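Local structure of decapping nuclease RAI1 (5BTO) at residues A[108-113]-A[227-232]; A[50-55]-A[237-242]; A[356-361]-A[373-378]. The protein removes the NAD cap from the 5' end of RNAs, hydrolyses triphosphorylated and methylguanosine-capped 5' ends with a divalent metal ion, and stimulates the exoribonuclease RAT1. One frame throughout, in Å; residues are numbered along the deposited sequence.

Contact 1: residues A[108-113]-A[227-232]; sequences NVDIIT and EAKMLL
This contact starts the pairing of parallel strands 111-114 and 228-235 in the large mixed sheet. D110 N reaches K229 O at 2.8 Å from above the carbonyl plane, and I111 N reaches K229 O at 3.2 Å within it. D110 has CG anti to its carbonyl carbon (chi1 -60°), which turns D110 OD2 to K229 N at 2.9 Å. This bond is almost straight (175°) and uses the anti lone pair. D110 OD1 is held by a salt bridge to R353. L231 N gives to I111 O at 2.8 Å and T113 N to L231 O at 3.0 Å, both nearly along the C=O axis. On one face I111 and M230 lie side by side, with M230 CE 4.0 Å from I111 CD1. T113 CG2 presses tightly on L232 CD2 at 3.5 Å, while T113 OG1 bonds to I145 O. Helices 333-350 and 115-123 pack on this face. On the other face L231 CB lies beside I112 CG1; V109 CG2, from the preceding loop, also touches L231 CB. The register slips by one residue at D110. Beyond it the pairing is regular, in the central sheet of a PD-(D/E)XK nuclease fold, and leads to substrate-binding Y114.

Contact 2: residues A[50-55]-A[237-242]; sequences ENVSYY and DCVWDY
The W240 indole has the D241 carboxylate on one face, with D241 CG over the ring centre, 3.7 Å above its plane. K290 makes a cation-pi contact with this indole, and W240 NE1 bonds to S252 O. The Y54 ring has D241 O at its edge, and V239 CB approaches Y54 CD2 obliquely at 3.8 Å. The Y55 ring meets C238 SG obliquely in a sulfur-aromatic contact. C238 SG is also 3.9 Å from Y55 CB. Two backbone bonds form a single beta bridge between Y54 and V239. V239 N gives to S53 O at 2.8 Å, and Y55 N gives to V239 O at 2.9 Å, nearly along the C=O axis. V52 CG1 and V239 CG2 touch tightly at 3.5 Å. One water donates to both Y55 O and W240 O, each at 2.7 Å. D237, a ligand of the divalent metal, leads into the bridge, but its CB points away from segment 50-55. D237 OD2 takes a bond from L257 N. The metal-binding acids E186 and E256 lie close to D237 OD1 and D237 OD2 respectively. These like charges would probably raise the proton affinity of D237 without metal, and a bound cation would probably relieve the repulsion.

Contact 3: residues A[356-361]-A[373-378]; sequences TSKAYR and LRELMG
K358 leaves the backbone with CG anti to its carbonyl carbon, runs extended, then bends at chi4 (-54°). E375 has CG anti to its backbone N (chi1 -179°) and stays extended. These torsions cross the two chains obliquely at the open end of a beta hairpin built from strands 359-365 and 370-375. K358 NZ forms a salt bridge with E375 OE2 at 2.6 Å, coming from above the carboxylate plane. The aliphatic chain joins in, with K358 CD 3.2 Å from E375 OE2. An alanine at K358 would probably leave the E375 carboxylate less firmly placed, because the ammonium and the methylenes lying against it would be lost.

R361 and R374 form a hydrogen-bonded antiparallel pair. R361 N gives to R374 O at 2.8 Å, and R374 N gives back to R361 O at 2.9 Å. Their side chains lie side by side, with the guanidinium planes 83° apart. R361 NH1 and R374 NH2 are 3.5 Å apart, two donors that do not bond, and their like charges would probably repel. L376 CD2 lies over one face of the R361 guanidinium, and R361 NH2 bonds to N135 OD1 on the next strand of the sheet. Y360 and E375 form a non-hydrogen-bonded antiparallel pair. Y360 CB meets L373 CD1, and Y360 CE2 lies near E375 CB. L376 N then gives to A359 O at 2.8 Å, from above the carbonyl plane. Just beyond, a water accepts from A359 N at 2.7 Å and donates to L376 O at 2.6 Å.

Overall arrangement
Contact 2 opens first, at residues 50-55, followed by contact 1 at 108-113. Contact 1 closes at 227-232. Strand 228-235 then runs on to 237-242, where contact 2 closes, so the whole of contact 1 falls within the span of contact 2. Contact 3 follows in series and closes only a short hairpin. Contact 1 joins strands 111-114 and 228-235 in the middle of the mixed sheet; contact 3 joins two strands toward its edge, about 20 Å away between centres. Contact 2 ties the segment after helix 44-50 to the edge of the four-strand sheet that carries metal-binding residues. It lies across the chain's centre from contact 3. No two contacts touch.

Contact 1: residues A[108-113]-A[227-232]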
ATOM      1  N   ASN A 108      16.477  16.015 -20.443  1.00 23.73           N
ATOM      2  CA  ASN A 108      16.695  15.957 -19.007  1.00 23.85           C
ATOM      3  C   ASN A 108      15.463  15.486 -18.245  1.00 20.66           C
ATOM      4  O   ASN A 108      14.805  16.278 -17.578  1.00 23.56           O
ATOM      5  CB  ASN A 108      17.137  17.320 -18.484  1.00 28.81           C
ATOM      6  CG  ASN A 108      17.463  17.297 -17.008  1.00 33.80           C
ATOM      7  OD1 ASN A 108      18.034  16.330 -16.499  1.00 35.35           O
ATOM      8  ND2 ASN A 108      17.085  18.359 -16.305  1.00 37.46           N
ATOM      9  N   VAL A 109      15.162  14.194 -18.358  1.00 20.18           N
ATOM     10  CA  VAL A 109      14.060  13.578 -17.612  1.00 17.41           C
ATOM     11  C   VAL A 109      14.458  12.212 -17.076  1.00 17.74           C
ATOM     12  O   VAL A 109      15.479  11.642 -17.484  1.00 19.52           O
ATOM     13  CB  VAL A 109      12.786  13.409 -18.471  1.00 16.74           C
ATOM     14  CG1 VAL A 109      12.301  14.761 -18.993  1.00 17.57           C
ATOM     15  CG2 VAL A 109      13.025  12.434 -19.620  1.00 18.92           C
ATOM     16  N   ASP A 110      13.638  11.694 -16.162  1.00 17.46           N
ATOM     17  CA  ASP A 110      13.852  10.377 -15.575  1.00 17.76           C
ATOM     18  C   ASP A 110      13.068   9.301 -16.308  1.00 16.83           C
ATOM     19  O   ASP A 110      13.493   8.144 -16.363  1.00 17.49           O
ATOM     20  CB  ASP A 110      13.415  10.383 -14.112  1.00 18.78           C
ATOM     21  CG  ASP A 110      14.182  11.384 -13.281  1.00 21.36           C
ATOM     22  OD1 ASP A 110      15.416  11.226 -13.173  1.00 22.68           O
ATOM     23  OD2 ASP A 110      13.565  12.320 -12.724  1.00 23.08           O
ATOM     24  N   ILE A 111      11.908   9.677 -16.846  1.00 15.68           N
ATOM     25  CA  ILE A 111      11.000   8.717 -17.465  1.00 14.51           C
ATOM     26  C   ILE A 111      10.507   9.233 -18.817  1.00 14.00           C
ATOM     27  O   ILE A 111      10.191  10.408 -18.953  1.00 15.51           O
ATOM     28  CB  ILE A 111       9.765   8.453 -16.564  1.00 15.63           C
ATOM     29  CG1 ILE A 111      10.175   7.827 -15.227  1.00 15.80           C
ATOM     30  CG2 ILE A 111       8.747   7.554 -17.278  1.00 17.33           C
ATOM     31  CD1 ILE A 111       9.040   7.853 -14.201  1.00 17.18           C
ATOM     32  N   ILE A 112      10.445   8.344 -19.803  1.00 14.41           N
ATOM     33  CA  ILE A 112       9.971   8.688 -21.146  1.00 15.20           C
ATOM     34  C   ILE A 112       8.831   7.731 -21.490  1.00 15.36           C
ATOM     35  O   ILE A 112       9.023   6.520 -21.486  1.00 15.70           O
ATOM     36  CB  ILE A 112      11.115   8.548 -22.179  1.00 16.80           C
ATOM     37  CG1 ILE A 112      12.176   9.626 -21.933  1.00 17.35           C
ATOM     38  CG2 ILE A 112      10.576   8.605 -23.628  1.00 17.65           C
ATOM     39  CD1 ILE A 112      13.521   9.354 -22.605  1.00 22.29           C
ATOM     40  N   THR A 113       7.637   8.260 -21.769  1.00 13.47           N
ATOM     41  CA  THR A 113       6.495   7.385 -21.976  1.00 12.84           C
ATOM     42  C   THR A 113       5.347   8.109 -22.655  1.00 12.82           C
ATOM     43  O   THR A 113       5.503   9.251 -23.101  1.00 14.59           O
ATOM     44  CB  THR A 113       6.028   6.784 -20.623  1.00 14.66           C
ATOM     45  OG1 THR A 113       5.080   5.730 -20.842  1.00 16.17           O
ATOM     46  CG2 THR A 113       5.425   7.859 -19.734  1.00 14.56           C
ATOM     47  N   GLU A 227       9.402  14.372  -7.224  1.00 17.42           N
ATOM     48  CA  GLU A 227      10.782  14.643  -7.625  1.00 19.84           C
ATOM     49  C   GLU A 227      11.112  14.115  -9.017  1.00 18.03           C
ATOM     50  O   GLU A 227      12.217  14.340  -9.527  1.00 22.27           O
ATOM     51  CB  GLU A 227      11.757  14.030  -6.616  1.00 21.95           C
ATOM     52  CG  GLU A 227      11.718  14.716  -5.279  1.00 25.39           C
ATOM     53  CD  GLU A 227      12.048  16.181  -5.410  1.00 28.79           C
ATOM     54  OE1 GLU A 227      13.226  16.502  -5.663  1.00 31.30           O
ATOM     55  OE2 GLU A 227      11.131  17.013  -5.276  1.00 29.94           O
ATOM     56  N   ALA A 228      10.163  13.408  -9.625  1.00 15.77           N
ATOM     57  CA  ALA A 228      10.388  12.768 -10.921  1.00 15.23           C
ATOM     58  C   ALA A 228      10.169  13.741 -12.077  1.00 13.80           C
ATOM     59  O   ALA A 228       9.179  14.465 -12.100  1.00 17.09           O
ATOM     60  CB  ALA A 228       9.454  11.564 -11.082  1.00 16.36           C
ATOM     61  N   LYS A 229      11.087  13.735 -13.038  1.00 15.27           N
ATOM     62  CA  LYS A 229      10.926  14.482 -14.279  1.00 15.42           C
ATOM     63  C   LYS A 229      10.502  13.506 -15.372  1.00 15.12           C
ATOM     64  O   LYS A 229      11.046  12.408 -15.480  1.00 14.92           O
ATOM     65  CB  LYS A 229      12.240  15.160 -14.674  1.00 20.67           C
ATOM     66  CG  LYS A 229      12.757  16.160 -13.666  1.00 24.16           C
ATOM     67  CD  LYS A 229      14.041  16.815 -14.177  1.00 30.82           C
ATOM     68  CE  LYS A 229      14.602  17.817 -13.186  1.00 35.86           C
ATOM     69  NZ  LYS A 229      15.086  17.147 -11.950  1.00 38.15           N
ATOM     70  N   MET A 230       9.517  13.887 -16.177  1.00 14.59           N
ATOM     71  CA  MET A 230       8.964  12.961 -17.157  1.00 14.15           C
ATOM     72  C   MET A 230       8.751  13.617 -18.515  1.00 15.38           C
ATOM     73  O   MET A 230       8.425  14.799 -18.600  1.00 16.49           O
ATOM     74  CB  MET A 230       7.631  12.378 -16.644  1.00 14.38           C
ATOM     75  CG  MET A 230       7.804  11.679 -15.295  1.00 18.49           C
ATOM     76  SD  MET A 230       6.254  11.136 -14.553  1.00 22.35           S
ATOM     77  CE  MET A 230       5.857   9.741 -15.595  1.00 18.23           C
ATOM     78  N   LEU A 231       8.958  12.836 -19.567  1.00 13.12           N
ATOM     79  CA  LEU A 231       8.617  13.246 -20.922  1.00 13.64           C
ATOM     80  C   LEU A 231       7.364  12.454 -21.276  1.00 15.26           C
ATOM     81  O   LEU A 231       7.359  11.216 -21.165  1.00 15.77           O
ATOM     82  CB  LEU A 231       9.765  12.906 -21.883  1.00 16.72           C
ATOM     83  CG  LEU A 231       9.704  13.492 -23.295  1.00 19.59           C
ATOM     84  CD1 LEU A 231       9.879  15.007 -23.252  1.00 23.43           C
ATOM     85  CD2 LEU A 231      10.749  12.893 -24.222  1.00 20.85           C
ATOM     86  N   LEU A 232       6.287  13.149 -21.636  1.00 13.24           N
ATOM     87  CA  LEU A 232       5.041  12.466 -21.996  1.00 13.18           C
ATOM     88  C   LEU A 232       4.598  12.831 -23.403  1.00 13.33           C
ATOM     89  O   LEU A 232       4.498  14.021 -23.743  1.00 14.50           O
ATOM     90  CB  LEU A 232       3.894  12.853 -21.055  1.00 16.71           C
ATOM     91  CG  LEU A 232       3.931  12.554 -19.569  1.00 19.90           C
ATOM     92  CD1 LEU A 232       2.566  12.900 -18.938  1.00 17.74           C
ATOM     93  CD2 LEU A 232       4.269  11.098 -19.380  1.00 21.47           C
TER

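Contact 2: residues A[50-55]-A[237-242]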
ATOM      1  N   GLU A  50       0.645  21.943 -41.082  1.00 27.10           N
ATOM      2  CA  GLU A  50      -0.159  21.065 -41.928  1.00 28.66           C
ATOM      3  C   GLU A  50      -0.920  19.981 -41.183  1.00 26.17           C
ATOM      4  O   GLU A  50      -1.821  19.357 -41.745  1.00 30.14           O
ATOM      5  CB  GLU A  50       0.720  20.401 -42.988  1.00 30.53           C
ATOM      6  CG  GLU A  50       1.414  21.370 -43.933  1.00 35.11           C
ATOM      7  CD  GLU A  50       2.185  20.651 -45.024  1.00 41.75           C
ATOM      8  OE1 GLU A  50       2.157  19.399 -45.045  1.00 45.09           O
ATOM      9  OE2 GLU A  50       2.820  21.334 -45.859  1.00 44.37           O
ATOM     10  N   ASN A  51      -0.553  19.740 -39.929  1.00 23.59           N
ATOM     11  CA  ASN A  51      -1.105  18.594 -39.215  1.00 22.61           C
ATOM     12  C   ASN A  51      -1.858  18.936 -37.930  1.00 23.19           C
ATOM     13  O   ASN A  51      -2.063  18.063 -37.082  1.00 25.45           O
ATOM     14  CB  ASN A  51       0.000  17.567 -38.927  1.00 24.15           C
ATOM     15  CG  ASN A  51       0.597  16.985 -40.197  1.00 24.45           C
ATOM     16  OD1 ASN A  51       1.568  17.513 -40.748  1.00 26.67           O
ATOM     17  ND2 ASN A  51       0.000  15.906 -40.684  1.00 23.96           N
ATOM     18  N   VAL A  52      -2.274  20.194 -37.805  1.00 22.09           N
ATOM     19  CA  VAL A  52      -2.971  20.702 -36.626  1.00 24.34           C
ATOM     20  C   VAL A  52      -4.374  21.165 -37.012  1.00 23.40           C
ATOM     21  O   VAL A  52      -4.529  21.907 -37.981  1.00 26.33           O
ATOM     22  CB  VAL A  52      -2.224  21.935 -36.049  1.00 27.75           C
ATOM     23  CG1 VAL A  52      -3.048  22.624 -34.979  1.00 29.57           C
ATOM     24  CG2 VAL A  52      -0.847  21.545 -35.514  1.00 29.45           C
ATOM     25  N   SER A  53      -5.385  20.738 -36.261  1.00 22.21           N
ATOM     26  CA  SER A  53      -6.766  21.199 -36.467  1.00 21.95           C
ATOM     27  C   SER A  53      -7.122  22.383 -35.565  1.00 19.91           C
ATOM     28  O   SER A  53      -6.526  22.565 -34.497  1.00 19.05           O
ATOM     29  CB  SER A  53      -7.765  20.059 -36.205  1.00 24.70           C
ATOM     30  OG  SER A  53      -7.534  18.959 -37.069  1.00 29.98           O
ATOM     31  N   TYR A  54      -8.108  23.173 -35.992  1.00 19.40           N
ATOM     32  CA  TYR A  54      -8.558  24.359 -35.252  1.00 20.45           C
ATOM     33  C   TYR A  54     -10.053  24.305 -34.953  1.00 20.46           C
ATOM     34  O   TYR A  54     -10.865  24.112 -35.858  1.00 24.19           O
ATOM     35  CB  TYR A  54      -8.235  25.641 -36.039  1.00 19.81           C
ATOM     36  CG  TYR A  54      -6.754  25.867 -36.209  1.00 21.86           C
ATOM     37  CD1 TYR A  54      -6.037  25.174 -37.171  1.00 23.05           C
ATOM     38  CD2 TYR A  54      -6.068  26.747 -35.383  1.00 22.99           C
ATOM     39  CE1 TYR A  54      -4.673  25.363 -37.320  1.00 24.81           C
ATOM     40  CE2 TYR A  54      -4.706  26.947 -35.523  1.00 26.03           C
ATOM     41  CZ  TYR A  54      -4.014  26.248 -36.495  1.00 26.54           C
ATOM     42  OH  TYR A  54      -2.659  26.439 -36.646  1.00 29.63           O
ATOM     43  N   TYR A  55     -10.419  24.499 -33.691  1.00 18.94           N
ATOM     44  CA  TYR A  55     -11.821  24.417 -33.283  1.00 17.07           C
ATOM     45  C   TYR A  55     -12.697  25.388 -34.058  1.00 19.18           C
ATOM     46  O   TYR A  55     -12.334  26.542 -34.255  1.00 22.34           O
ATOM     47  CB  TYR A  55     -11.966  24.735 -31.802  1.00 18.81           C
ATOM     48  CG  TYR A  55     -13.330  24.411 -31.248  1.00 17.12           C
ATOM     49  CD1 TYR A  55     -13.784  23.099 -31.209  1.00 18.48           C
ATOM     50  CD2 TYR A  55     -14.150  25.407 -30.740  1.00 20.79           C
ATOM     51  CE1 TYR A  55     -15.029  22.792 -30.696  1.00 20.71           C
ATOM     52  CE2 TYR A  55     -15.402  25.110 -30.222  1.00 23.19           C
ATOM     53  CZ  TYR A  55     -15.836  23.806 -30.202  1.00 23.07           C
ATOM     54  OH  TYR A  55     -17.074  23.510 -29.680  1.00 25.56           O
ATOM     55  N   ASP A 237      -6.263  17.100 -29.770  1.00 15.27           N
ATOM     56  CA  ASP A 237      -7.345  17.116 -30.747  1.00 16.98           C
ATOM     57  C   ASP A 237      -7.354  18.370 -31.619  1.00 18.23           C
ATOM     58  O   ASP A 237      -7.531  18.276 -32.830  1.00 21.79           O
ATOM     59  CB  ASP A 237      -8.706  16.929 -30.072  1.00 18.59           C
ATOM     60  CG  ASP A 237      -8.838  15.567 -29.411  1.00 23.14           C
ATOM     61  OD1 ASP A 237      -8.216  14.615 -29.925  1.00 24.65           O
ATOM     62  OD2 ASP A 237      -9.550  15.451 -28.389  1.00 22.65           O
ATOM     63  N   CYS A 238      -7.152  19.533 -31.011  1.00 17.66           N
ATOM     64  CA  CYS A 238      -7.187  20.777 -31.775  1.00 17.12           C
ATOM     65  C   CYS A 238      -6.595  21.950 -31.010  1.00 17.80           C
ATOM     66  O   CYS A 238      -6.270  21.852 -29.827  1.00 17.11           O
ATOM     67  CB  CYS A 238      -8.632  21.101 -32.205  1.00 18.86           C
ATOM     68  SG  CYS A 238      -9.700  21.690 -30.893  1.00 22.90           S
ATOM     69  N   VAL A 239      -6.448  23.066 -31.718  1.00 17.44           N
ATOM     70  CA  VAL A 239      -6.094  24.343 -31.127  1.00 18.81           C
ATOM     71  C   VAL A 239      -7.382  25.150 -30.998  1.00 19.42           C
ATOM     72  O   VAL A 239      -8.192  25.157 -31.925  1.00 20.82           O
ATOM     73  CB  VAL A 239      -5.106  25.087 -32.053  1.00 18.98           C
ATOM     74  CG1 VAL A 239      -4.916  26.524 -31.623  1.00 20.62           C
ATOM     75  CG2 VAL A 239      -3.769  24.348 -32.055  1.00 21.36           C
ATOM     76  N   TRP A 240      -7.596  25.804 -29.859  1.00 19.10           N
ATOM     77  CA  TRP A 240      -8.821  26.596 -29.710  1.00 21.97           C
ATOM     78  C   TRP A 240      -8.706  28.013 -30.247  1.00 23.57           C
ATOM     79  O   TRP A 240      -9.697  28.594 -30.676  1.00 23.30           O
ATOM     80  CB  TRP A 240      -9.369  26.585 -28.278  1.00 24.02           C
ATOM     81  CG  TRP A 240      -8.519  27.229 -27.245  1.00 25.02           C
ATOM     82  CD1 TRP A 240      -7.501  26.646 -26.529  1.00 27.11           C
ATOM     83  CD2 TRP A 240      -8.636  28.568 -26.761  1.00 28.78           C
ATOM     84  NE1 TRP A 240      -6.968  27.558 -25.644  1.00 28.38           N
ATOM     85  CE2 TRP A 240      -7.643  28.745 -25.770  1.00 28.84           C
ATOM     86  CE3 TRP A 240      -9.472  29.642 -27.079  1.00 30.18           C
ATOM     87  CZ2 TRP A 240      -7.475  29.951 -25.090  1.00 31.36           C
ATOM     88  CZ3 TRP A 240      -9.302  30.836 -26.406  1.00 32.11           C
ATOM     89  CH2 TRP A 240      -8.309  30.983 -25.424  1.00 31.61           C
ATOM     90  N   ASP A 241      -7.508  28.576 -30.242  1.00 23.12           N
ATOM     91  CA  ASP A 241      -7.355  29.912 -30.812  1.00 23.77           C
ATOM     92  C   ASP A 241      -6.254  30.004 -31.865  1.00 26.06           C
ATOM     93  O   ASP A 241      -6.545  30.143 -33.060  1.00 29.32           O
ATOM     94  CB  ASP A 241      -7.246  30.993 -29.720  1.00 25.39           C
ATOM     95  CG  ASP A 241      -6.112  30.750 -28.729  1.00 25.97           C
ATOM     96  OD1 ASP A 241      -5.444  29.699 -28.792  1.00 23.95           O
ATOM     97  OD2 ASP A 241      -5.900  31.629 -27.864  1.00 27.51           O
ATOM     98  N   TYR A 242      -5.000  29.918 -31.436  1.00 25.30           N
ATOM     99  CA  TYR A 242      -3.876  30.035 -32.353  1.00 24.60           C
ATOM    100  C   TYR A 242      -2.641  29.384 -31.747  1.00 24.27           C
ATOM    101  O   TYR A 242      -2.581  29.160 -30.537  1.00 22.60           O
ATOM    102  CB  TYR A 242      -3.593  31.513 -32.658  1.00 27.49           C
ATOM    103  CG  TYR A 242      -3.157  32.303 -31.445  1.00 30.49           C
ATOM    104  CD1 TYR A 242      -4.091  32.859 -30.579  1.00 31.66           C
ATOM    105  CD2 TYR A 242      -1.811  32.483 -31.162  1.00 32.10           C
ATOM    106  CE1 TYR A 242      -3.693  33.566 -29.459  1.00 32.66           C
ATOM    107  CE2 TYR A 242      -1.405  33.193 -30.052  1.00 33.91           C
ATOM    108  CZ  TYR A 242      -2.349  33.729 -29.204  1.00 35.19           C
ATOM    109  OH  TYR A 242      -1.938  34.435 -28.097  1.00 38.48           O
TER
HETATM  110  O   HOH W   1     -10.842  28.426 -33.105  1.00 29.75           O

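Contact 3: residues A[356-361]-A[373-378]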
ATOM      1  N   THR A 356      21.491  -1.825 -17.116  1.00 31.12           N
ATOM      2  CA  THR A 356      20.885  -2.025 -18.424  1.00 31.67           C
ATOM      3  C   THR A 356      20.820  -3.496 -18.803  1.00 31.60           C
ATOM      4  O   THR A 356      20.578  -3.834 -19.956  1.00 32.52           O
ATOM      5  CB  THR A 356      21.637  -1.247 -19.524  1.00 31.87           C
ATOM      6  OG1 THR A 356      22.999  -1.697 -19.588  1.00 34.28           O
ATOM      7  CG2 THR A 356      21.605   0.245 -19.225  1.00 32.65           C
ATOM      8  N   SER A 357      21.031  -4.377 -17.831  1.00 31.73           N
ATOM      9  CA  SER A 357      21.009  -5.805 -18.122  1.00 31.19           C
ATOM     10  C   SER A 357      19.623  -6.415 -17.950  1.00 29.98           C
ATOM     11  O   SER A 357      19.423  -7.589 -18.255  1.00 31.39           O
ATOM     12  CB  SER A 357      22.024  -6.561 -17.249  1.00 32.68           C
ATOM     13  OG  SER A 357      21.551  -6.720 -15.918  1.00 34.96           O
ATOM     14  N   LYS A 358      18.668  -5.613 -17.481  1.00 28.40           N
ATOM     15  CA  LYS A 358      17.350  -6.118 -17.086  1.00 25.99           C
ATOM     16  C   LYS A 358      16.182  -5.288 -17.619  1.00 22.87           C
ATOM     17  O   LYS A 358      16.331  -4.117 -17.909  1.00 22.62           O
ATOM     18  CB  LYS A 358      17.239  -6.144 -15.560  1.00 29.10           C
ATOM     19  CG  LYS A 358      18.267  -7.002 -14.847  1.00 34.91           C
ATOM     20  CD  LYS A 358      17.982  -7.009 -13.352  1.00 36.73           C
ATOM     21  CE  LYS A 358      19.019  -7.817 -12.579  1.00 37.36           C
ATOM     22  NZ  LYS A 358      19.176  -9.210 -13.107  1.00 38.13           N
ATOM     23  N   ALA A 359      15.015  -5.914 -17.704  1.00 20.45           N
ATOM     24  CA  ALA A 359      13.773  -5.229 -18.056  1.00 18.70           C
ATOM     25  C   ALA A 359      12.705  -5.661 -17.060  1.00 17.81           C
ATOM     26  O   ALA A 359      12.830  -6.724 -16.437  1.00 19.59           O
ATOM     27  CB  ALA A 359      13.351  -5.584 -19.459  1.00 20.03           C
ATOM     28  N   TYR A 360      11.656  -4.856 -16.925  1.00 18.67           N
ATOM     29  CA  TYR A 360      10.630  -5.097 -15.912  1.00 17.92           C
ATOM     30  C   TYR A 360       9.206  -5.042 -16.484  1.00 19.89           C
ATOM     31  O   TYR A 360       8.948  -4.401 -17.514  1.00 20.31           O
ATOM     32  CB  TYR A 360      10.777  -4.090 -14.753  1.00 18.03           C
ATOM     33  CG  TYR A 360      12.048  -4.286 -13.956  1.00 17.20           C
ATOM     34  CD1 TYR A 360      13.261  -3.730 -14.372  1.00 20.73           C
ATOM     35  CD2 TYR A 360      12.044  -5.051 -12.795  1.00 19.03           C
ATOM     36  CE1 TYR A 360      14.441  -3.949 -13.637  1.00 22.88           C
ATOM     37  CE2 TYR A 360      13.200  -5.259 -12.068  1.00 21.71           C
ATOM     38  CZ  TYR A 360      14.392  -4.702 -12.484  1.00 24.80           C
ATOM     39  OH  TYR A 360      15.533  -4.945 -11.737  1.00 26.59           O
ATOM     40  N   ARG A 361       8.298  -5.748 -15.814  1.00 18.09           N
ATOM     41  CA  ARG A 361       6.873  -5.723 -16.123  1.00 18.18           C
ATOM     42  C   ARG A 361       6.121  -5.161 -14.926  1.00 16.39           C
ATOM     43  O   ARG A 361       6.216  -5.691 -13.816  1.00 17.95           O
ATOM     44  CB  ARG A 361       6.372  -7.136 -16.449  1.00 20.65           C
ATOM     45  CG  ARG A 361       4.852  -7.308 -16.468  1.00 20.81           C
ATOM     46  CD  ARG A 361       4.196  -6.549 -17.638  1.00 21.59           C
ATOM     47  NE  ARG A 361       4.869  -6.810 -18.912  1.00 24.96           N
ATOM     48  CZ  ARG A 361       4.849  -7.973 -19.558  1.00 25.63           C
ATOM     49  NH1 ARG A 361       4.194  -9.012 -19.055  1.00 25.48           N
ATOM     50  NH2 ARG A 361       5.500  -8.107 -20.707  1.00 26.57           N
ATOM     51  N   LEU A 373       5.591  -5.454  -9.631  1.00 17.46           N
ATOM     52  CA  LEU A 373       6.741  -5.168 -10.470  1.00 16.50           C
ATOM     53  C   LEU A 373       7.554  -6.454 -10.541  1.00 19.19           C
ATOM     54  O   LEU A 373       7.978  -6.974  -9.513  1.00 22.39           O
ATOM     55  CB  LEU A 373       7.580  -4.068  -9.832  1.00 17.86           C
ATOM     56  CG  LEU A 373       8.922  -3.697 -10.465  1.00 18.58           C
ATOM     57  CD1 LEU A 373       8.746  -3.110 -11.863  1.00 17.94           C
ATOM     58  CD2 LEU A 373       9.676  -2.717  -9.561  1.00 19.38           C
ATOM     59  N   ARG A 374       7.760  -6.959 -11.751  1.00 19.20           N
ATOM     60  CA  ARG A 374       8.446  -8.233 -11.959  1.00 20.85           C
ATOM     61  C   ARG A 374       9.606  -8.073 -12.934  1.00 19.65           C
ATOM     62  O   ARG A 374       9.477  -7.400 -13.954  1.00 21.17           O
ATOM     63  CB  ARG A 374       7.438  -9.257 -12.484  1.00 25.87           C
ATOM     64  CG  ARG A 374       8.035 -10.510 -13.053  1.00 30.71           C
ATOM     65  CD  ARG A 374       6.947 -11.528 -13.322  1.00 34.46           C
ATOM     66  NE  ARG A 374       6.093 -11.168 -14.449  1.00 35.11           N
ATOM     67  CZ  ARG A 374       6.333 -11.540 -15.702  1.00 37.01           C
ATOM     68  NH1 ARG A 374       7.409 -12.265 -15.979  1.00 38.43           N
ATOM     69  NH2 ARG A 374       5.505 -11.194 -16.678  1.00 37.19           N
ATOM     70  N   GLU A 375      10.743  -8.691 -12.613  1.00 18.67           N
ATOM     71  CA  GLU A 375      11.890  -8.701 -13.515  1.00 20.46           C
ATOM     72  C   GLU A 375      11.651  -9.716 -14.629  1.00 21.22           C
ATOM     73  O   GLU A 375      11.343 -10.879 -14.362  1.00 24.35           O
ATOM     74  CB  GLU A 375      13.172  -9.066 -12.747  1.00 23.87           C
ATOM     75  CG  GLU A 375      14.433  -9.079 -13.602  1.00 29.91           C
ATOM     76  CD  GLU A 375      15.681  -9.426 -12.808  1.00 34.79           C
ATOM     77  OE1 GLU A 375      15.677  -9.258 -11.565  1.00 35.19           O
ATOM     78  OE2 GLU A 375      16.667  -9.875 -13.433  1.00 38.06           O
ATOM     79  N   LEU A 376      11.796  -9.280 -15.879  1.00 21.34           N
ATOM     80  CA  LEU A 376      11.621 -10.167 -17.025  1.00 22.30           C
ATOM     81  C   LEU A 376      12.895 -10.983 -17.238  1.00 25.46           C
ATOM     82  O   LEU A 376      13.964 -10.611 -16.753  1.00 27.81           O
ATOM     83  CB  LEU A 376      11.281  -9.355 -18.287  1.00 21.71           C
ATOM     84  CG  LEU A 376       9.937  -8.616 -18.228  1.00 22.74           C
ATOM     85  CD1 LEU A 376       9.767  -7.592 -19.356  1.00 24.11           C
ATOM     86  CD2 LEU A 376       8.781  -9.621 -18.221  1.00 26.28           C
ATOM     87  N   MET A 377      12.781 -12.090 -17.963  1.00 27.50           N
ATOM     88  CA  MET A 377      13.940 -12.909 -18.288  1.00 29.58           C
ATOM     89  C   MET A 377      14.717 -12.287 -19.454  1.00 26.94           C
ATOM     90  O   MET A 377      14.252 -11.330 -20.081  1.00 26.18           O
ATOM     91  CB  MET A 377      13.502 -14.342 -18.599  1.00 33.43           C
ATOM     92  CG  MET A 377      12.731 -15.009 -17.457  1.00 36.15           C
ATOM     93  SD  MET A 377      13.764 -16.103 -16.456  1.00 34.91           S
ATOM     94  CE  MET A 377      12.608 -16.688 -15.218  1.00 37.12           C
ATOM     95  N   GLY A 378      15.897 -12.824 -19.737  1.00 24.50           N
ATOM     96  CA  GLY A 378      16.817 -12.211 -20.677  1.00 25.06           C
ATOM     97  C   GLY A 378      16.283 -12.034 -22.086  1.00 24.66           C
ATOM     98  O   GLY A 378      16.568 -11.036 -22.743  1.00 23.75           O
TER
HETATM   99  O   HOH W   2      15.400  -8.597 -17.646  1.00 38.20           O